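Local coordinates for protein nucleoporin NUP170 (Chaetomium thermophilum, PDB 5HAX) that forms part of the symmetric core of the nuclear pore, probably as a scaffold nucleoporin, and binds the nucleoporin Nup53 through its N-terminal domain, at residues Arg239-Tyr243 / Ala304-Leu309; Ser297-Glu303 / Arg385-Gly389. All blocks are in the same frame, centred on the assembly; numbering follows the deposited sequence.

Contact 1: Arg239-Tyr243 / Ala304-Leu309; sequences RNLLY and ASKLHL
Two neighbouring blades of the beta-propeller meet here, each through the connection between two neighbouring strands and the start of the second, 230-236 to 241-246 in one blade and 293-298 to 307-313 in the other. Strands 241-243 and 307-309 are not paired: their axes approach to 10.1 Å at 50°, the nearest CA atoms (R239 with H308, Y243 with L309) are both 9.1 Å apart, and side chains bridge the gap. N240 takes left-handed backbone angles (56/39), and with L241 it faces D236 in a G1 beta bulge; on the other side H308 and L309 face L321 as a classic bulge. R239, with chi1 m and chi2 and chi3 t, reaches across. Its NH1 donates to A304 O at 2.8 Å and its NH2 to S305 O at 3.2 Å, both carbonyls lying near the guanidinium plane, while D236 forms a salt bridge with NE. One face of that guanidinium is overlaid by H308: R239 NH2 lies 3.2 Å from H308 CE1, above the imidazole. The ring is held in place by H308 ND1, which donates to K306 O at 2.6 Å. L241 CD1 meets the ring edge, 3.8 Å from H308 CD2. The apolar end of the contact pairs Y243 (chi1 m) with L309 (chi1 t, chi2 p): L309 CD1 sits over the phenol ring, 4.0 Å from its centroid and 9° off the normal, a CH-pi contact. Alongside, a water is hydrogen-bonded to Y243 OH at 2.7 Å and donates to H308 O at 2.8 Å.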
ATOM      1  N   ARG A 239     -11.477 -10.850  -4.537  1.00 45.75           N
ATOM      2  CA  ARG A 239     -11.878 -12.094  -5.179  1.00 44.59           C
ATOM      3  C   ARG A 239     -12.877 -12.886  -4.349  1.00 46.21           C
ATOM      4  O   ARG A 239     -13.281 -13.976  -4.771  1.00 45.09           O
ATOM      5  CB  ARG A 239     -10.647 -12.967  -5.456  1.00 46.03           C
ATOM      6  CG  ARG A 239      -9.501 -12.242  -6.147  1.00 46.17           C
ATOM      7  CD  ARG A 239      -8.347 -13.192  -6.389  1.00 45.30           C
ATOM      8  NE  ARG A 239      -7.080 -12.502  -6.623  1.00 46.14           N
ATOM      9  CZ  ARG A 239      -6.534 -12.292  -7.818  1.00 40.86           C
ATOM     10  NH1 ARG A 239      -5.372 -11.662  -7.905  1.00 43.78           N
ATOM     11  NH2 ARG A 239      -7.137 -12.708  -8.926  1.00 45.10           N
ATOM     12  N   ASN A 240     -13.292 -12.366  -3.191  1.00 38.86           N
ATOM     13  CA  ASN A 240     -14.179 -13.079  -2.269  1.00 41.82           C
ATOM     14  C   ASN A 240     -13.600 -14.439  -1.879  1.00 48.70           C
ATOM     15  O   ASN A 240     -14.325 -15.428  -1.747  1.00 45.19           O
ATOM     16  CB  ASN A 240     -15.581 -13.235  -2.861  1.00 49.27           C
ATOM     17  CG  ASN A 240     -16.296 -11.908  -3.022  1.00 56.74           C
ATOM     18  OD1 ASN A 240     -16.074 -10.972  -2.252  1.00 56.32           O
ATOM     19  ND2 ASN A 240     -17.162 -11.821  -4.021  1.00 57.30           N
ATOM     20  N   LEU A 241     -12.286 -14.487  -1.678  1.00 39.25           N
ATOM     21  CA  LEU A 241     -11.596 -15.719  -1.332  1.00 43.55           C
ATOM     22  C   LEU A 241     -11.059 -15.664   0.092  1.00 40.15           C
ATOM     23  O   LEU A 241     -10.823 -14.593   0.660  1.00 36.38           O
ATOM     24  CB  LEU A 241     -10.442 -15.998  -2.302  1.00 38.92           C
ATOM     25  CG  LEU A 241     -10.817 -16.248  -3.763  1.00 36.48           C
ATOM     26  CD1 LEU A 241      -9.563 -16.490  -4.586  1.00 45.00           C
ATOM     27  CD2 LEU A 241     -11.780 -17.422  -3.892  1.00 40.50           C
ATOM     28  N   LEU A 242     -10.881 -16.856   0.657  1.00 46.36           N
ATOM     29  CA  LEU A 242     -10.256 -17.064   1.955  1.00 40.58           C
ATOM     30  C   LEU A 242      -9.265 -18.209   1.807  1.00 45.79           C
ATOM     31  O   LEU A 242      -9.609 -19.251   1.240  1.00 42.95           O
ATOM     32  CB  LEU A 242     -11.310 -17.388   3.021  1.00 44.44           C
ATOM     33  CG  LEU A 242     -10.839 -17.665   4.449  1.00 49.64           C
ATOM     34  CD1 LEU A 242     -10.288 -16.407   5.097  1.00 52.76           C
ATOM     35  CD2 LEU A 242     -11.986 -18.228   5.272  1.00 54.14           C
ATOM     36  N   TYR A 243      -8.040 -18.011   2.295  1.00 37.66           N
ATOM     37  CA  TYR A 243      -6.984 -19.013   2.219  1.00 36.07           C
ATOM     38  C   TYR A 243      -6.589 -19.465   3.618  1.00 39.33           C
ATOM     39  O   TYR A 243      -6.543 -18.653   4.548  1.00 42.35           O
ATOM     40  CB  TYR A 243      -5.734 -18.473   1.516  1.00 39.34           C
ATOM     41  CG  TYR A 243      -5.946 -17.923   0.125  1.00 37.49           C
ATOM     42  CD1 TYR A 243      -5.961 -18.761  -0.980  1.00 35.26           C
ATOM     43  CD2 TYR A 243      -6.100 -16.558  -0.085  1.00 38.35           C
ATOM     44  CE1 TYR A 243      -6.141 -18.259  -2.257  1.00 38.02           C
ATOM     45  CE2 TYR A 243      -6.280 -16.044  -1.356  1.00 37.43           C
ATOM     46  CZ  TYR A 243      -6.297 -16.900  -2.439  1.00 38.80           C
ATOM     47  OH  TYR A 243      -6.473 -16.398  -3.709  1.00 38.34           O
ATOM     48  N   ALA A 304      -3.068  -8.121  -9.956  1.00 37.39           N
ATOM     49  CA  ALA A 304      -2.746  -9.137 -10.946  1.00 38.12           C
ATOM     50  C   ALA A 304      -3.968 -10.011 -11.185  1.00 44.95           C
ATOM     51  O   ALA A 304      -4.713 -10.316 -10.249  1.00 44.44           O
ATOM     52  CB  ALA A 304      -1.561  -9.994 -10.492  1.00 42.72           C
ATOM     53  N   SER A 305      -4.159 -10.415 -12.441  1.00 45.56           N
ATOM     54  CA  SER A 305      -5.295 -11.257 -12.800  1.00 50.30           C
ATOM     55  C   SER A 305      -5.034 -12.721 -12.464  1.00 41.14           C
ATOM     56  O   SER A 305      -5.861 -13.374 -11.817  1.00 42.58           O
ATOM     57  CB  SER A 305      -5.602 -11.107 -14.290  1.00 50.14           C
ATOM     58  OG  SER A 305      -6.576 -12.047 -14.705  1.00 52.15           O
ATOM     59  N   LYS A 306      -3.891 -13.252 -12.896  1.00 43.26           N
ATOM     60  CA  LYS A 306      -3.596 -14.674 -12.764  1.00 44.98           C
ATOM     61  C   LYS A 306      -2.982 -15.021 -11.410  1.00 46.49           C
ATOM     62  O   LYS A 306      -3.493 -15.899 -10.706  1.00 42.40           O
ATOM     63  CB  LYS A 306      -2.662 -15.109 -13.898  1.00 48.80           C
ATOM     64  CG  LYS A 306      -3.298 -15.020 -15.279  1.00 54.60           C
ATOM     65  CD  LYS A 306      -2.267 -15.178 -16.385  1.00 80.55           C
ATOM     66  CE  LYS A 306      -2.893 -14.977 -17.756  1.00 99.49           C
ATOM     67  NZ  LYS A 306      -1.872 -14.910 -18.838  1.00 94.54           N
ATOM     68  N   LEU A 307      -1.896 -14.350 -11.027  1.00 40.65           N
ATOM     69  CA  LEU A 307      -1.211 -14.667  -9.777  1.00 39.03           C
ATOM     70  C   LEU A 307      -2.085 -14.265  -8.596  1.00 36.96           C
ATOM     71  O   LEU A 307      -2.330 -13.077  -8.366  1.00 39.79           O
ATOM     72  CB  LEU A 307       0.145 -13.971  -9.722  1.00 42.91           C
ATOM     73  CG  LEU A 307       1.176 -14.465 -10.738  1.00 43.01           C
ATOM     74  CD1 LEU A 307       2.435 -13.617 -10.669  1.00 44.50           C
ATOM     75  CD2 LEU A 307       1.509 -15.937 -10.515  1.00 38.89           C
ATOM     76  N   HIS A 308      -2.544 -15.262  -7.840  1.00 36.58           N
ATOM     77  CA  HIS A 308      -3.442 -15.063  -6.710  1.00 34.25           C
ATOM     78  C   HIS A 308      -2.733 -14.990  -5.366  1.00 40.76           C
ATOM     79  O   HIS A 308      -3.269 -14.382  -4.433  1.00 38.61           O
ATOM     80  CB  HIS A 308      -4.461 -16.207  -6.636  1.00 40.63           C
ATOM     81  CG  HIS A 308      -5.616 -16.065  -7.580  1.00 39.41           C
ATOM     82  ND1 HIS A 308      -5.454 -15.879  -8.936  1.00 38.40           N
ATOM     83  CD2 HIS A 308      -6.952 -16.109  -7.364  1.00 38.62           C
ATOM     84  CE1 HIS A 308      -6.641 -15.801  -9.511  1.00 43.19           C
ATOM     85  NE2 HIS A 308      -7.567 -15.940  -8.579  1.00 42.50           N
ATOM     86  N   LEU A 309      -1.555 -15.595  -5.231  1.00 42.72           N
ATOM     87  CA  LEU A 309      -1.039 -15.911  -3.908  1.00 37.80           C
ATOM     88  C   LEU A 309       0.477 -16.028  -3.946  1.00 39.54           C
ATOM     89  O   LEU A 309       1.039 -16.587  -4.892  1.00 37.78           O
ATOM     90  CB  LEU A 309      -1.658 -17.223  -3.409  1.00 36.91           C
ATOM     91  CG  LEU A 309      -1.482 -17.595  -1.943  1.00 42.05           C
ATOM     92  CD1 LEU A 309      -2.252 -16.630  -1.057  1.00 42.43           C
ATOM     93  CD2 LEU A 309      -1.944 -19.027  -1.723  1.00 41.41           C
TER
HETATM   94  O   HOH W   1      -5.893 -13.805  -3.747  1.00 39.55           O

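Contact 2: Ser297-Glu303 / Arg385-Gly389; sequences SPIPATE and RFSPG
R385 lays one face of its guanidinium against I299, with R385 NH1 4.0 Å from I299 CG1, and turns the edge of the group to E303. All three of its chi1-chi3 angles are t, so the side chain runs extended from the end of strand 380-386 of one propeller blade to the turn after strand 293-298 of the adjacent blade. CA atoms are closest at S297-R385, 5.9 Å, and spread to 7.3 Å at E303-P388. Residues A301-T302 have helical angles, with E303 N donating to P300 O at 3.0 Å; this presents E303, also extended (chi1 and chi2 t). R385 NH2 donates to E303 OE2 at 2.8 Å and NH1 to OE1 at 3.2 Å, a bidentate salt bridge. E303 OE1 also accepts from S387 OG at 2.7 Å. The S387-P388 peptide is cis, and G389 N bonds F386 O at 2.7 Å, closing a type VI turn. At the strand ends one water links S297 OG (2.8 Å) to R385 N (2.8 Å); a second joins S297 OG (3.0 Å), P298 O (2.8 Å) and R385 NH1 (3.0 Å). With six of its eight touching residues buried, this blade-to-blade joint pairs its opposite charges within the protein.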
ATOM      1  N   SER A 297       0.538 -14.879   1.446  1.00 33.58           N
ATOM      2  CA  SER A 297       0.166 -13.482   1.264  1.00 38.68           C
ATOM      3  C   SER A 297      -0.716 -13.355   0.028  1.00 35.84           C
ATOM      4  O   SER A 297      -0.234 -13.548  -1.096  1.00 40.58           O
ATOM      5  CB  SER A 297       1.404 -12.601   1.127  1.00 38.05           C
ATOM      6  OG  SER A 297       1.046 -11.232   1.171  1.00 40.27           O
ATOM      7  N   PRO A 298      -2.005 -13.049   0.182  1.00 36.24           N
ATOM      8  CA  PRO A 298      -2.867 -12.910  -0.998  1.00 38.96           C
ATOM      9  C   PRO A 298      -2.435 -11.749  -1.881  1.00 39.82           C
ATOM     10  O   PRO A 298      -1.936 -10.726  -1.407  1.00 38.57           O
ATOM     11  CB  PRO A 298      -4.257 -12.666  -0.399  1.00 39.29           C
ATOM     12  CG  PRO A 298      -4.175 -13.188   0.996  1.00 40.25           C
ATOM     13  CD  PRO A 298      -2.773 -12.917   1.431  1.00 38.24           C
ATOM     14  N   ILE A 299      -2.632 -11.924  -3.180  1.00 36.82           N
ATOM     15  CA  ILE A 299      -2.395 -10.889  -4.182  1.00 39.57           C
ATOM     16  C   ILE A 299      -3.753 -10.489  -4.750  1.00 36.87           C
ATOM     17  O   ILE A 299      -4.444 -11.337  -5.330  1.00 39.22           O
ATOM     18  CB  ILE A 299      -1.451 -11.381  -5.292  1.00 44.05           C
ATOM     19  CG1 ILE A 299      -0.103 -11.787  -4.683  1.00 38.37           C
ATOM     20  CG2 ILE A 299      -1.261 -10.295  -6.347  1.00 38.26           C
ATOM     21  CD1 ILE A 299       0.827 -12.498  -5.644  1.00 40.43           C
ATOM     22  N   PRO A 300      -4.180  -9.234  -4.608  1.00 40.06           N
ATOM     23  CA  PRO A 300      -5.537  -8.864  -5.021  1.00 38.94           C
ATOM     24  C   PRO A 300      -5.681  -8.792  -6.535  1.00 38.43           C
ATOM     25  O   PRO A 300      -4.709  -8.653  -7.281  1.00 39.23           O
ATOM     26  CB  PRO A 300      -5.736  -7.489  -4.376  1.00 45.24           C
ATOM     27  CG  PRO A 300      -4.362  -6.921  -4.298  1.00 42.09           C
ATOM     28  CD  PRO A 300      -3.441  -8.085  -4.053  1.00 40.06           C
ATOM     29  N   ALA A 301      -6.937  -8.884  -6.984  1.00 42.21           N
ATOM     30  CA  ALA A 301      -7.224  -8.851  -8.415  1.00 43.65           C
ATOM     31  C   ALA A 301      -6.874  -7.503  -9.030  1.00 46.82           C
ATOM     32  O   ALA A 301      -6.600  -7.423 -10.234  1.00 41.93           O
ATOM     33  CB  ALA A 301      -8.697  -9.176  -8.663  1.00 45.47           C
ATOM     34  N   THR A 302      -6.881  -6.436  -8.230  1.00 41.74           N
ATOM     35  CA  THR A 302      -6.471  -5.129  -8.730  1.00 44.10           C
ATOM     36  C   THR A 302      -5.005  -5.124  -9.141  1.00 45.98           C
ATOM     37  O   THR A 302      -4.613  -4.361 -10.032  1.00 39.64           O
ATOM     38  CB  THR A 302      -6.722  -4.060  -7.665  1.00 46.40           C
ATOM     39  OG1 THR A 302      -6.023  -4.409  -6.464  1.00 53.40           O
ATOM     40  CG2 THR A 302      -8.207  -3.947  -7.364  1.00 50.14           C
ATOM     41  N   GLU A 303      -4.187  -5.969  -8.512  1.00 42.85           N
ATOM     42  CA  GLU A 303      -2.754  -6.004  -8.772  1.00 42.03           C
ATOM     43  C   GLU A 303      -2.392  -6.975  -9.889  1.00 38.21           C
ATOM     44  O   GLU A 303      -1.500  -6.686 -10.695  1.00 38.70           O
ATOM     45  CB  GLU A 303      -2.001  -6.376  -7.491  1.00 34.92           C
ATOM     46  CG  GLU A 303      -0.485  -6.325  -7.625  1.00 39.51           C
ATOM     47  CD  GLU A 303       0.225  -6.412  -6.285  1.00 37.78           C
ATOM     48  OE1 GLU A 303      -0.430  -6.756  -5.279  1.00 38.21           O
ATOM     49  OE2 GLU A 303       1.440  -6.132  -6.235  1.00 40.70           O
ATOM     50  N   ARG A 385       4.074  -9.773   2.586  1.00 38.55           N
ATOM     51  CA  ARG A 385       4.088  -9.060   1.313  1.00 42.27           C
ATOM     52  C   ARG A 385       2.969  -8.031   1.306  1.00 44.17           C
ATOM     53  O   ARG A 385       1.832  -8.341   1.679  1.00 44.20           O
ATOM     54  CB  ARG A 385       3.928 -10.008   0.118  1.00 47.62           C
ATOM     55  CG  ARG A 385       4.036  -9.309  -1.238  1.00 46.84           C
ATOM     56  CD  ARG A 385       3.579 -10.206  -2.384  1.00 38.40           C
ATOM     57  NE  ARG A 385       3.757  -9.567  -3.687  1.00 41.45           N
ATOM     58  CZ  ARG A 385       2.888  -8.724  -4.243  1.00 40.92           C
ATOM     59  NH1 ARG A 385       1.766  -8.396  -3.614  1.00 39.89           N
ATOM     60  NH2 ARG A 385       3.146  -8.198  -5.433  1.00 40.80           N
ATOM     61  N   PHE A 386       3.297  -6.813   0.880  1.00 38.85           N
ATOM     62  CA  PHE A 386       2.329  -5.738   0.709  1.00 41.37           C
ATOM     63  C   PHE A 386       2.430  -5.205  -0.710  1.00 34.64           C
ATOM     64  O   PHE A 386       3.533  -5.047  -1.244  1.00 37.71           O
ATOM     65  CB  PHE A 386       2.570  -4.600   1.711  1.00 40.72           C
ATOM     66  CG  PHE A 386       2.615  -5.052   3.141  1.00 38.67           C
ATOM     67  CD1 PHE A 386       1.446  -5.243   3.855  1.00 39.90           C
ATOM     68  CD2 PHE A 386       3.824  -5.282   3.772  1.00 44.25           C
ATOM     69  CE1 PHE A 386       1.482  -5.658   5.170  1.00 41.84           C
ATOM     70  CE2 PHE A 386       3.865  -5.697   5.088  1.00 39.41           C
ATOM     71  CZ  PHE A 386       2.693  -5.885   5.787  1.00 42.70           C
ATOM     72  N   SER A 387       1.278  -4.947  -1.327  1.00 37.45           N
ATOM     73  CA  SER A 387       1.244  -4.326  -2.646  1.00 40.09           C
ATOM     74  C   SER A 387       2.049  -3.031  -2.610  1.00 37.08           C
ATOM     75  O   SER A 387       1.979  -2.292  -1.626  1.00 36.33           O
ATOM     76  CB  SER A 387      -0.194  -4.043  -3.087  1.00 41.29           C
ATOM     77  OG  SER A 387      -0.957  -5.234  -3.170  1.00 43.01           O
ATOM     78  N   PRO A 388       2.812  -2.740  -3.677  1.00 37.04           N
ATOM     79  CA  PRO A 388       2.933  -3.466  -4.945  1.00 38.42           C
ATOM     80  C   PRO A 388       4.021  -4.545  -4.941  1.00 39.81           C
ATOM     81  O   PRO A 388       4.498  -4.920  -6.013  1.00 37.68           O
ATOM     82  CB  PRO A 388       3.282  -2.353  -5.929  1.00 41.81           C
ATOM     83  CG  PRO A 388       4.134  -1.435  -5.119  1.00 42.90           C
ATOM     84  CD  PRO A 388       3.636  -1.519  -3.687  1.00 39.95           C
ATOM     85  N   GLY A 389       4.408  -5.032  -3.762  1.00 40.27           N
ATOM     86  CA  GLY A 389       5.388  -6.101  -3.677  1.00 36.05           C
ATOM     87  C   GLY A 389       6.424  -5.934  -2.583  1.00 40.99           C
ATOM     88  O   GLY A 389       7.420  -6.665  -2.559  1.00 44.17           O
TER
HETATM   89  O   HOH W   2       1.650 -10.578   3.788  1.00 39.33           O
HETATM   90  O   HOH W   3       0.568  -9.431  -1.124  1.00 41.11           O

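How the contacts relate
Contacts 1 and 2 lie on successive blade boundaries of the propeller, with centres 9 Å apart, and share the blade to which strands 293-298 and 307-313 belong as sheet neighbours. The 297-309 connection serves both: 304-309 meets the preceding blade, while 297-303 meets the following one and also touches the preceding one through P298, I299 and P300. Two short polar approaches join them: H308 O and I299 N are 2.8 Å apart, a probable backbone hydrogen bond within the shared sheet, and R239 NH1 is 2.8 Å from I299 O, probably hydrogen-bonded too. Thus I299 takes part in both boundaries. A 1,2-ethanediol about 4 Å from the L307 side chain, in contact 1, probably comes from the crystallisation liquor.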